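Local coordinates for protein nitroreductase (Desulfitobacterium hafniense, PDB 3PXV) that binds flavin mononucleotide (FMN) and, as a member of the nitroreductase family, probably works as an FMN-dependent oxidoreductase, at residues 34-39 with 48-53; 67-72 with 137-142; 27-32 with 166-171. All blocks are in the same frame, centred on the assembly; numbering follows the deposited sequence.

Contact 1 (34-39 with 48-53)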
ATOM      1  N   GLU B  34      -6.696 -11.529   8.763  1.00 44.66           N
ATOM      2  CA  GLU B  34      -5.440 -12.204   9.115  0.50 45.68           C
ATOM      3  C   GLU B  34      -4.433 -11.816   8.056  1.00 45.32           C
ATOM      4  O   GLU B  34      -3.281 -11.599   8.342  1.00 46.32           O
ATOM      5  CB  GLU B  34      -5.611 -13.733   9.184  0.50 45.81           C
ATOM      6  CG  GLU B  34      -4.312 -14.612   9.158  0.50 50.58           C
ATOM      7  CD  GLU B  34      -3.397 -14.500  10.397  0.50 47.10           C
ATOM      8  OE1 GLU B  34      -3.776 -13.878  11.400  0.50 48.89           O
ATOM      9  OE2 GLU B  34      -2.285 -15.061  10.364  0.50 46.36           O
ATOM     10  N   ALA B  35      -4.890 -11.697   6.810  1.00 45.80           N
ATOM     11  CA  ALA B  35      -4.018 -11.318   5.711  1.00 42.19           C
ATOM     12  C   ALA B  35      -3.532  -9.882   5.925  1.00 40.95           C
ATOM     13  O   ALA B  35      -2.354  -9.583   5.746  1.00 40.19           O
ATOM     14  CB  ALA B  35      -4.749 -11.463   4.380  1.00 40.16           C
ATOM     15  N   ALA B  36      -4.428  -9.005   6.356  1.00 40.39           N
ATOM     16  CA  ALA B  36      -4.071  -7.606   6.578  1.00 41.29           C
ATOM     17  C   ALA B  36      -2.924  -7.448   7.589  1.00 41.23           C
ATOM     18  O   ALA B  36      -1.955  -6.739   7.342  1.00 41.18           O
ATOM     19  CB  ALA B  36      -5.308  -6.805   7.023  1.00 41.05           C
ATOM     20  N   ILE B  37      -3.000  -8.163   8.703  1.00 42.96           N
ATOM     21  CA  ILE B  37      -1.974  -8.038   9.729  1.00 42.79           C
ATOM     22  C   ILE B  37      -0.636  -8.648   9.296  1.00 41.83           C
ATOM     23  O   ILE B  37       0.372  -8.486   9.975  1.00 42.58           O
ATOM     24  CB  ILE B  37      -2.456  -8.553  11.126  1.00 44.51           C
ATOM     25  CG1 ILE B  37      -2.792 -10.047  11.141  1.00 44.43           C
ATOM     26  CG2 ILE B  37      -3.685  -7.749  11.589  1.00 37.77           C
ATOM     27  CD1 ILE B  37      -2.801 -10.625  12.566  1.00 38.66           C
ATOM     28  N   GLN B  38      -0.624  -9.328   8.154  1.00 41.56           N
ATOM     29  CA  GLN B  38       0.617  -9.884   7.603  1.00 42.54           C
ATOM     30  C   GLN B  38       1.297  -8.852   6.684  1.00 42.10           C
ATOM     31  O   GLN B  38       2.365  -9.109   6.100  1.00 40.23           O
ATOM     32  CB  GLN B  38       0.349 -11.209   6.867  1.00 42.35           C
ATOM     33  CG  GLN B  38      -0.114 -12.345   7.788  1.00 44.11           C
ATOM     34  CD  GLN B  38      -0.788 -13.523   7.075  1.00 45.93           C
ATOM     35  OE1 GLN B  38      -1.316 -13.401   5.965  1.00 36.80           O
ATOM     36  NE2 GLN B  38      -0.808 -14.672   7.753  1.00 45.01           N
ATOM     37  N   ALA B  39       0.679  -7.678   6.576  1.00 40.60           N
ATOM     38  CA  ALA B  39       1.242  -6.593   5.787  1.00 41.48           C
ATOM     39  C   ALA B  39       2.550  -6.105   6.414  1.00 40.67           C
ATOM     40  O   ALA B  39       2.669  -6.023   7.630  1.00 43.94           O
ATOM     41  CB  ALA B  39       0.236  -5.422   5.690  1.00 38.45           C
ATOM     42  N   TRP B  48      -1.165   0.897  12.892  1.00 44.62           N
ATOM     43  CA  TRP B  48      -2.500   0.746  12.392  1.00 42.26           C
ATOM     44  C   TRP B  48      -3.297  -0.238  13.214  1.00 42.84           C
ATOM     45  O   TRP B  48      -2.765  -0.782  14.174  1.00 45.68           O
ATOM     46  CB  TRP B  48      -2.475   0.304  10.940  1.00 40.94           C
ATOM     47  CG  TRP B  48      -1.374  -0.633  10.466  1.00 38.77           C
ATOM     48  CD1 TRP B  48      -0.429  -0.318   9.573  1.00 42.99           C
ATOM     49  CD2 TRP B  48      -1.190  -2.034  10.756  1.00 39.81           C
ATOM     50  NE1 TRP B  48       0.362  -1.400   9.301  1.00 46.28           N
ATOM     51  CE2 TRP B  48      -0.095  -2.473  10.003  1.00 42.47           C
ATOM     52  CE3 TRP B  48      -1.845  -2.954  11.567  1.00 44.48           C
ATOM     53  CZ2 TRP B  48       0.381  -3.789  10.056  1.00 42.89           C
ATOM     54  CZ3 TRP B  48      -1.373  -4.259  11.619  1.00 39.16           C
ATOM     55  CH2 TRP B  48      -0.277  -4.662  10.864  1.00 42.41           C
ATOM     56  N   ARG B  49      -4.582  -0.391  12.893  1.00 40.02           N
ATOM     57  CA  ARG B  49      -5.433  -1.434  13.488  1.00 42.17           C
ATOM     58  C   ARG B  49      -6.367  -1.915  12.383  1.00 42.02           C
ATOM     59  O   ARG B  49      -6.616  -1.182  11.425  1.00 37.53           O
ATOM     60  CB  ARG B  49      -6.297  -0.935  14.653  1.00 42.10           C
ATOM     61  CG  ARG B  49      -5.568  -0.456  15.884  1.00 44.46           C
ATOM     62  CD  ARG B  49      -4.830  -1.574  16.621  1.00 49.73           C
ATOM     63  NE  ARG B  49      -4.215  -1.034  17.838  1.00 52.05           N
ATOM     64  CZ  ARG B  49      -3.085  -0.315  17.881  1.00 53.04           C
ATOM     65  NH1 ARG B  49      -2.410  -0.027  16.778  1.00 49.68           N
ATOM     66  NH2 ARG B  49      -2.632   0.135  19.049  1.00 48.90           N
ATOM     67  N   VAL B  50      -6.900  -3.126  12.538  1.00 42.67           N
ATOM     68  CA  VAL B  50      -7.797  -3.713  11.542  1.00 42.44           C
ATOM     69  C   VAL B  50      -9.156  -3.911  12.222  1.00 45.65           C
ATOM     70  O   VAL B  50      -9.346  -4.874  12.979  1.00 45.60           O
ATOM     71  CB  VAL B  50      -7.210  -5.034  10.993  1.00 43.30           C
ATOM     72  CG1 VAL B  50      -8.176  -5.756  10.058  1.00 34.49           C
ATOM     73  CG2 VAL B  50      -5.903  -4.746  10.303  1.00 38.68           C
ATOM     74  N   ILE B  51     -10.082  -2.978  11.968  1.00 44.69           N
ATOM     75  CA  ILE B  51     -11.396  -2.997  12.572  1.00 45.67           C
ATOM     76  C   ILE B  51     -12.415  -3.486  11.542  1.00 46.91           C
ATOM     77  O   ILE B  51     -12.732  -2.767  10.597  1.00 45.94           O
ATOM     78  CB  ILE B  51     -11.767  -1.578  13.092  1.00 46.70           C
ATOM     79  CG1 ILE B  51     -10.709  -1.084  14.071  1.00 44.09           C
ATOM     80  CG2 ILE B  51     -13.144  -1.574  13.775  1.00 41.33           C
ATOM     81  CD1 ILE B  51     -10.907   0.313  14.498  1.00 44.65           C
ATOM     82  N   VAL B  52     -12.917  -4.707  11.726  1.00 48.05           N
ATOM     83  CA  VAL B  52     -13.900  -5.302  10.804  1.00 47.22           C
ATOM     84  C   VAL B  52     -15.274  -4.870  11.261  1.00 47.79           C
ATOM     85  O   VAL B  52     -15.777  -5.370  12.263  1.00 49.08           O
ATOM     86  CB  VAL B  52     -13.846  -6.872  10.785  1.00 48.57           C
ATOM     87  CG1 VAL B  52     -14.968  -7.426   9.923  1.00 47.74           C
ATOM     88  CG2 VAL B  52     -12.502  -7.378  10.264  1.00 45.24           C
ATOM     89  N   VAL B  53     -15.882  -3.953  10.521  1.00 47.03           N
ATOM     90  CA  VAL B  53     -17.159  -3.391  10.892  1.00 48.11           C
ATOM     91  C   VAL B  53     -18.293  -4.078  10.153  1.00 49.14           C
ATOM     92  O   VAL B  53     -18.276  -4.144   8.947  1.00 49.55           O
ATOM     93  CB  VAL B  53     -17.205  -1.869  10.604  1.00 47.20           C
ATOM     94  CG1 VAL B  53     -18.508  -1.277  11.117  1.00 48.24           C
ATOM     95  CG2 VAL B  53     -16.037  -1.179  11.254  1.00 40.04           C
TER
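A36, in the last part of helix 26-36, faces V50 at the start of strand 50-53, with 7.3 Å between their CA atoms, the closest CA pair across the two segments. Beyond it the chain leaves the helix through a type I turn from A36 to A39, closed by the bond from A39 N to A36 O (2.9 Å). The strand side enters through W48 and R49 in extended form, and A36, I37 and A39 meet W48 and V50 across the gap. V50 offers one methyl to two partners: its CG2 lies 3.9 Å from A36 CB and the same distance from I37 CG2. The torsion of V50 (chi1 174°) turns CG1 anti to the backbone N and leaves CG2 for this double contact. I37 spends its two branches differently: CG2 also touches W48 CZ3 at 4.2 Å, the side chains crossing at about a right angle, while CG1 and CD1 lead away. The indole meets the turn with its benzo end: CH2 is 3.9 Å from I37 CA, and A39 O sits at the ring edge, near its plane, 4.0 Å from CZ2. R49 starts away from the helix, then folds back to give NH1 to W48 O at 2.7 Å, the donor standing above the carbonyl plane. This is a buried helix-on-sheet contact of the nitroreductase fold. Helix 106-126 backs it, through I120 against A36, T119 beside A39 and L116 against W48, while V99 and I97 of strand 95-101 meet W48 and V50. The second subunit also reaches the contact: H178 of that subunit hydrogen-bonds to I37 O, and one of its strands runs parallel to 50-53, carrying the sheet across the dimer interface.

Contact 2 (67-72 with 137-142)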
ATOM      1  N   LEU B  67     -21.901  12.359   3.854  1.00 50.25           N
ATOM      2  CA  LEU B  67     -22.656  13.105   2.846  1.00 51.92           C
ATOM      3  C   LEU B  67     -22.993  14.517   3.289  1.00 50.74           C
ATOM      4  O   LEU B  67     -22.933  15.432   2.487  1.00 51.72           O
ATOM      5  CB  LEU B  67     -23.961  12.392   2.464  1.00 53.69           C
ATOM      6  CG  LEU B  67     -23.790  11.118   1.657  1.00 59.17           C
ATOM      7  CD1 LEU B  67     -25.135  10.448   1.466  1.00 63.87           C
ATOM      8  CD2 LEU B  67     -23.129  11.445   0.296  1.00 59.53           C
ATOM      9  N   ALA B  68     -23.355  14.684   4.556  1.00 51.40           N
ATOM     10  CA  ALA B  68     -23.763  16.001   5.076  1.00 51.17           C
ATOM     11  C   ALA B  68     -22.598  16.985   5.144  1.00 51.02           C
ATOM     12  O   ALA B  68     -22.786  18.186   4.927  1.00 52.00           O
ATOM     13  CB  ALA B  68     -24.440  15.868   6.431  1.00 50.78           C
ATOM     14  N   TYR B  69     -21.394  16.473   5.401  1.00 49.39           N
ATOM     15  CA  TYR B  69     -20.232  17.315   5.423  1.00 48.92           C
ATOM     16  C   TYR B  69     -20.033  17.837   4.026  1.00 48.46           C
ATOM     17  O   TYR B  69     -19.838  19.029   3.839  1.00 49.87           O
ATOM     18  CB  TYR B  69     -18.979  16.555   5.882  1.00 50.83           C
ATOM     19  CG  TYR B  69     -17.772  17.449   6.080  1.00 49.69           C
ATOM     20  CD1 TYR B  69     -17.721  18.327   7.153  1.00 55.76           C
ATOM     21  CD2 TYR B  69     -16.701  17.434   5.197  1.00 55.43           C
ATOM     22  CE1 TYR B  69     -16.629  19.174   7.362  1.00 58.42           C
ATOM     23  CE2 TYR B  69     -15.594  18.275   5.396  1.00 56.15           C
ATOM     24  CZ  TYR B  69     -15.563  19.136   6.493  1.00 59.01           C
ATOM     25  OH  TYR B  69     -14.490  19.978   6.736  1.00 64.82           O
ATOM     26  N   LEU B  70     -20.084  16.941   3.046  1.00 49.55           N
ATOM     27  CA  LEU B  70     -19.921  17.321   1.645  1.00 50.33           C
ATOM     28  C   LEU B  70     -21.020  18.291   1.238  1.00 51.18           C
ATOM     29  O   LEU B  70     -20.740  19.328   0.616  1.00 52.43           O
ATOM     30  CB  LEU B  70     -19.962  16.103   0.725  1.00 49.83           C
ATOM     31  CG  LEU B  70     -18.795  15.128   0.750  1.00 50.82           C
ATOM     32  CD1 LEU B  70     -19.113  13.872  -0.113  1.00 48.48           C
ATOM     33  CD2 LEU B  70     -17.547  15.838   0.276  1.00 48.69           C
ATOM     34  N   ALA B  71     -22.263  17.967   1.592  1.00 49.14           N
ATOM     35  CA  ALA B  71     -23.384  18.846   1.262  1.00 51.64           C
ATOM     36  C   ALA B  71     -23.337  20.195   1.988  1.00 51.48           C
ATOM     37  O   ALA B  71     -24.114  21.081   1.650  1.00 51.16           O
ATOM     38  CB  ALA B  71     -24.717  18.151   1.538  1.00 52.02           C
ATOM     39  N   GLY B  72     -22.461  20.335   2.988  1.00 51.35           N
ATOM     40  CA  GLY B  72     -22.308  21.588   3.748  1.00 53.51           C
ATOM     41  C   GLY B  72     -21.266  22.582   3.240  1.00 56.24           C
ATOM     42  O   GLY B  72     -21.259  23.728   3.642  1.00 58.40           O
ATOM     43  N   THR B 137     -15.099   7.251   3.759  1.00 45.53           N
ATOM     44  CA  THR B 137     -15.500   6.898   5.123  1.00 45.22           C
ATOM     45  C   THR B 137     -14.926   7.965   6.053  1.00 45.42           C
ATOM     46  O   THR B 137     -15.501   8.246   7.103  1.00 45.60           O
ATOM     47  CB  THR B 137     -14.918   5.536   5.580  1.00 44.33           C
ATOM     48  OG1 THR B 137     -15.186   4.543   4.595  1.00 40.49           O
ATOM     49  CG2 THR B 137     -15.491   5.116   6.936  1.00 38.29           C
ATOM     50  N   GLY B 138     -13.776   8.531   5.660  1.00 45.69           N
ATOM     51  CA  GLY B 138     -13.104   9.574   6.422  1.00 46.21           C
ATOM     52  C   GLY B 138     -13.907  10.839   6.681  1.00 44.95           C
ATOM     53  O   GLY B 138     -13.600  11.594   7.593  1.00 43.76           O
ATOM     54  N   LEU B 139     -14.922  11.073   5.862  1.00 45.02           N
ATOM     55  CA  LEU B 139     -15.769  12.248   5.992  1.00 45.70           C
ATOM     56  C   LEU B 139     -16.634  12.204   7.267  1.00 46.12           C
ATOM     57  O   LEU B 139     -17.098  13.231   7.742  1.00 46.15           O
ATOM     58  CB  LEU B 139     -16.644  12.412   4.744  1.00 45.64           C
ATOM     59  CG  LEU B 139     -15.944  12.753   3.435  1.00 45.47           C
ATOM     60  CD1 LEU B 139     -16.931  12.704   2.231  1.00 40.33           C
ATOM     61  CD2 LEU B 139     -15.281  14.115   3.537  1.00 43.17           C
ATOM     62  N   ALA B 140     -16.805  11.018   7.847  1.00 47.02           N
ATOM     63  CA  ALA B 140     -17.562  10.876   9.088  1.00 46.93           C
ATOM     64  C   ALA B 140     -16.881  11.605  10.259  1.00 47.01           C
ATOM     65  O   ALA B 140     -17.537  11.963  11.225  1.00 48.23           O
ATOM     66  CB  ALA B 140     -17.741   9.414   9.414  1.00 45.71           C
ATOM     67  N   PHE B 141     -15.580  11.835  10.151  1.00 44.05           N
ATOM     68  CA  PHE B 141     -14.791  12.455  11.210  1.00 45.44           C
ATOM     69  C   PHE B 141     -14.418  13.890  10.920  1.00 45.67           C
ATOM     70  O   PHE B 141     -13.940  14.592  11.798  1.00 45.83           O
ATOM     71  CB  PHE B 141     -13.462  11.711  11.337  1.00 43.94           C
ATOM     72  CG  PHE B 141     -13.604  10.237  11.599  1.00 43.92           C
ATOM     73  CD1 PHE B 141     -13.780   9.355  10.566  1.00 41.82           C
ATOM     74  CD2 PHE B 141     -13.535   9.740  12.889  1.00 45.56           C
ATOM     75  CE1 PHE B 141     -13.904   8.023  10.801  1.00 42.13           C
ATOM     76  CE2 PHE B 141     -13.666   8.409  13.119  1.00 45.81           C
ATOM     77  CZ  PHE B 141     -13.855   7.550  12.069  1.00 42.48           C
ATOM     78  N   ALA B 142     -14.657  14.311   9.687  1.00 47.33           N
ATOM     79  CA  ALA B 142     -14.151  15.577   9.170  1.00 47.22           C
ATOM     80  C   ALA B 142     -14.566  16.847   9.868  1.00 48.02           C
ATOM     81  O   ALA B 142     -13.773  17.762   9.952  1.00 50.82           O
ATOM     82  CB  ALA B 142     -14.414  15.677   7.655  1.00 47.39           C
TER
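Y69 and L139 bring the end of helix 56-72 against the loop that follows strand 130-133, their CA atoms 6.8 Å apart. In this nitroreductase-fold protein that loop carries on from the FMN-binding residues G135 and Y136, passing through a 3-10 segment that includes T137 and G138, so the helix packs on the chain just beyond the flavin site. The contact is apolar throughout and has two parts. In the first, A142 sets its methyl over one face of the Y69 ring, a CH-pi contact with CB 3.7 Å from the ring centroid and 14° off the ring normal. The ring is brought there by a first torsion of -173°, which holds CG anti to the backbone N and swings the phenol out from the helix across the loop. The methyl lies somewhat toward the rim, nearest CE2 at 3.6 Å. In the second part L139 divides its two methyls between neighbouring helix residues: CD2 meets Y69 CD2 obliquely at 4.0 Å, while CD1 is directed at the branched end of L70. A serine in place of Y69 would probably leave the A142 methyl without its aromatic face and L139 CD2 without its neighbour, opening a gap between helix and loop. L70 is the buried member of the group, lying also against Y79 and I82 of helix 77-84, whereas Y69 and A142 are partly exposed. The ring of F141 meets that of F156, and T137 OG1 bonds to S165 OG. The packing is tight at L70: L139 CD1 presses on its branch, 3.7 Å from CD2 but only 3.4 Å from both CG and CD1, closer than carbons normally sit.

Contact 3 (27-32 with 166-171)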
ATOM      1  N   GLU B  27     -15.844 -16.664   8.469  1.00 58.43           N
ATOM      2  CA  GLU B  27     -14.710 -17.459   7.985  0.50 59.00           C
ATOM      3  C   GLU B  27     -13.886 -16.601   7.014  1.00 57.22           C
ATOM      4  O   GLU B  27     -12.674 -16.466   7.156  1.00 56.46           O
ATOM      5  CB  GLU B  27     -15.229 -18.731   7.281  0.50 60.45           C
ATOM      6  CG  GLU B  27     -14.198 -19.845   7.028  0.50 61.60           C
ATOM      7  CD  GLU B  27     -14.786 -21.036   6.252  0.50 61.39           C
ATOM      8  OE1 GLU B  27     -15.536 -20.809   5.276  0.50 58.53           O
ATOM      9  OE2 GLU B  27     -14.496 -22.197   6.612  0.50 61.39           O
ATOM     10  N   LEU B  28     -14.563 -15.993   6.038  1.00 55.05           N
ATOM     11  CA  LEU B  28     -13.893 -15.148   5.043  1.00 52.14           C
ATOM     12  C   LEU B  28     -13.396 -13.809   5.617  1.00 49.94           C
ATOM     13  O   LEU B  28     -12.311 -13.372   5.288  1.00 48.33           O
ATOM     14  CB  LEU B  28     -14.810 -14.899   3.836  1.00 52.35           C
ATOM     15  CG  LEU B  28     -15.240 -16.129   3.027  1.00 55.12           C
ATOM     16  CD1 LEU B  28     -16.335 -15.768   2.063  1.00 52.12           C
ATOM     17  CD2 LEU B  28     -14.068 -16.776   2.300  1.00 56.76           C
ATOM     18  N   LEU B  29     -14.201 -13.150   6.443  1.00 49.22           N
ATOM     19  CA  LEU B  29     -13.799 -11.902   7.053  1.00 48.43           C
ATOM     20  C   LEU B  29     -12.526 -12.101   7.871  1.00 50.36           C
ATOM     21  O   LEU B  29     -11.644 -11.247   7.853  1.00 50.90           O
ATOM     22  CB  LEU B  29     -14.896 -11.325   7.953  1.00 47.61           C
ATOM     23  CG  LEU B  29     -16.151 -10.781   7.279  1.00 49.52           C
ATOM     24  CD1 LEU B  29     -17.166 -10.319   8.345  1.00 43.55           C
ATOM     25  CD2 LEU B  29     -15.820  -9.655   6.290  1.00 44.01           C
ATOM     26  N   GLN B  30     -12.435 -13.221   8.576  1.00 51.12           N
ATOM     27  CA  GLN B  30     -11.267 -13.546   9.390  1.00 52.57           C
ATOM     28  C   GLN B  30     -10.027 -13.778   8.526  1.00 49.07           C
ATOM     29  O   GLN B  30      -8.960 -13.283   8.864  1.00 46.14           O
ATOM     30  CB  GLN B  30     -11.548 -14.773  10.278  1.00 54.30           C
ATOM     31  CG  GLN B  30     -10.426 -15.163  11.216  1.00 67.50           C
ATOM     32  CD  GLN B  30      -9.989 -14.034  12.156  1.00 78.58           C
ATOM     33  OE1 GLN B  30     -10.777 -13.141  12.506  1.00 76.76           O
ATOM     34  NE2 GLN B  30      -8.721 -14.085  12.584  1.00 79.68           N
ATOM     35  N   ALA B  31     -10.177 -14.517   7.423  1.00 47.27           N
ATOM     36  CA  ALA B  31      -9.058 -14.785   6.506  1.00 46.93           C
ATOM     37  C   ALA B  31      -8.502 -13.484   5.968  1.00 45.85           C
ATOM     38  O   ALA B  31      -7.285 -13.325   5.861  1.00 44.60           O
ATOM     39  CB  ALA B  31      -9.496 -15.674   5.349  1.00 47.28           C
ATOM     40  N   ILE B  32      -9.407 -12.553   5.650  1.00 44.55           N
ATOM     41  CA  ILE B  32      -9.039 -11.244   5.136  1.00 42.96           C
ATOM     42  C   ILE B  32      -8.335 -10.381   6.199  1.00 42.72           C
ATOM     43  O   ILE B  32      -7.337  -9.702   5.899  1.00 41.85           O
ATOM     44  CB  ILE B  32     -10.280 -10.503   4.628  1.00 43.01           C
ATOM     45  CG1 ILE B  32     -10.847 -11.216   3.388  1.00 45.57           C
ATOM     46  CG2 ILE B  32      -9.944  -9.024   4.343  1.00 40.26           C
ATOM     47  CD1 ILE B  32     -12.267 -10.730   2.983  1.00 46.69           C
ATOM     48  N   VAL B 166     -11.688  -0.281   3.503  1.00 41.91           N
ATOM     49  CA  VAL B 166     -11.958  -1.137   2.357  1.00 41.88           C
ATOM     50  C   VAL B 166     -13.332  -1.703   2.549  1.00 42.49           C
ATOM     51  O   VAL B 166     -13.558  -2.380   3.528  1.00 44.83           O
ATOM     52  CB  VAL B 166     -10.996  -2.315   2.232  1.00 42.73           C
ATOM     53  CG1 VAL B 166     -11.331  -3.079   0.947  1.00 39.12           C
ATOM     54  CG2 VAL B 166      -9.535  -1.829   2.233  1.00 36.75           C
ATOM     55  N   LEU B 167     -14.241  -1.446   1.610  1.00 43.18           N
ATOM     56  CA  LEU B 167     -15.606  -1.956   1.712  1.00 43.37           C
ATOM     57  C   LEU B 167     -15.607  -3.379   1.162  1.00 44.69           C
ATOM     58  O   LEU B 167     -14.850  -3.668   0.222  1.00 44.24           O
ATOM     59  CB  LEU B 167     -16.595  -1.081   0.950  1.00 42.69           C
ATOM     60  CG  LEU B 167     -16.497   0.431   1.176  1.00 44.08           C
ATOM     61  CD1 LEU B 167     -17.428   1.145   0.210  1.00 41.76           C
ATOM     62  CD2 LEU B 167     -16.813   0.790   2.650  1.00 41.99           C
ATOM     63  N   LEU B 168     -16.452  -4.245   1.732  1.00 43.66           N
ATOM     64  CA  LEU B 168     -16.485  -5.635   1.351  1.00 45.26           C
ATOM     65  C   LEU B 168     -17.899  -6.173   1.188  1.00 48.18           C
ATOM     66  O   LEU B 168     -18.801  -5.812   1.934  1.00 48.29           O
ATOM     67  CB  LEU B 168     -15.774  -6.474   2.409  1.00 45.21           C
ATOM     68  CG  LEU B 168     -14.325  -6.137   2.813  1.00 42.58           C
ATOM     69  CD1 LEU B 168     -13.901  -7.006   3.962  1.00 43.06           C
ATOM     70  CD2 LEU B 168     -13.334  -6.243   1.651  1.00 36.67           C
ATOM     71  N   GLY B 169     -18.077  -7.059   0.213  1.00 48.01           N
ATOM     72  CA  GLY B 169     -19.358  -7.721  -0.007  1.00 48.33           C
ATOM     73  C   GLY B 169     -19.341  -8.527  -1.282  1.00 48.05           C
ATOM     74  O   GLY B 169     -18.284  -8.912  -1.752  1.00 48.63           O
ATOM     75  N   HIS B 170     -20.521  -8.818  -1.807  1.00 50.55           N
ATOM     76  CA  HIS B 170     -20.668  -9.504  -3.085  1.00 52.06           C
ATOM     77  C   HIS B 170     -21.144  -8.487  -4.111  1.00 50.56           C
ATOM     78  O   HIS B 170     -22.025  -7.674  -3.811  1.00 50.76           O
ATOM     79  CB  HIS B 170     -21.650 -10.665  -2.978  1.00 52.39           C
ATOM     80  CG  HIS B 170     -21.120 -11.803  -2.176  1.00 59.35           C
ATOM     81  ND1 HIS B 170     -20.216 -12.711  -2.692  1.00 64.57           N
ATOM     82  CD2 HIS B 170     -21.339 -12.171  -0.892  1.00 60.37           C
ATOM     83  CE1 HIS B 170     -19.907 -13.593  -1.756  1.00 66.37           C
ATOM     84  NE2 HIS B 170     -20.572 -13.285  -0.652  1.00 61.14           N
ATOM     85  N   ALA B 171     -20.546  -8.511  -5.302  1.00 49.18           N
ATOM     86  CA  ALA B 171     -20.923  -7.562  -6.370  1.00 48.93           C
ATOM     87  C   ALA B 171     -22.325  -7.818  -6.901  1.00 50.63           C
ATOM     88  O   ALA B 171     -22.686  -8.950  -7.210  1.00 50.35           O
ATOM     89  CB  ALA B 171     -19.916  -7.611  -7.552  1.00 44.04           C
TER
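L168, on strand 161-169, sends one methyl into the angle between L29 and I32, which stand one turn apart on helix 26-36. The close part of this contact is that single meeting point. L168 CD1 lies 4.0 Å from L29 CD2, the two leucines crossing at a slant, and 4.2 Å from I32 CD1, where the side chains reach toward each other tip to tip. I32 gets there by an extended chain, its CG1 anti to the carbonyl carbon (chi1 -67°) and CD1 carried onward toward the strand. The backbones stay well apart, with 8.9 Å between the CA atoms of L29 and L168, so the side chains alone bridge the distance. C95 of strand 95-101 touches both leucines, and A124 of helix 106-126 lies against I32 and L168, closing the buried side.

Toward the end of the strand the contact thins. L28 and H170 come no nearer to the facing segment than 5.6 Å, and E27 is exposed at the helix surface. The outer face of the helix turns to the second subunit, where Q30 OE1 bonds to the hydroxyl of Y187 of that subunit and M2 of that subunit packs on L28 and A31. With methyl groups alone meeting across it, this helix-on-sheet contact depends on shape and exclusion of water, with no directional bond to fix its angle.

Contacts 1 and 3 share helix 26-36 and the same antiparallel sheet, which they meet at different strands, strand 50-53, outermost within the chain, and inner strand 161-169; their centres are 12 Å apart and V52 CG1 packs on L29 CD1 at 4.0 Å. Both are buried and both adjoin the second subunit. Contact 2 lies on the opposite side of the chain's centre, about 24 Å from contact 1 and 25 Å from contact 3 between centres, is only partly buried and joins a helix to a loop. All three are mainly apolar; contact 3 uses aliphatic methyls alone, contact 2 adds an aromatic ring, and contact 1 an indole with a backbone carbonyl at its edge.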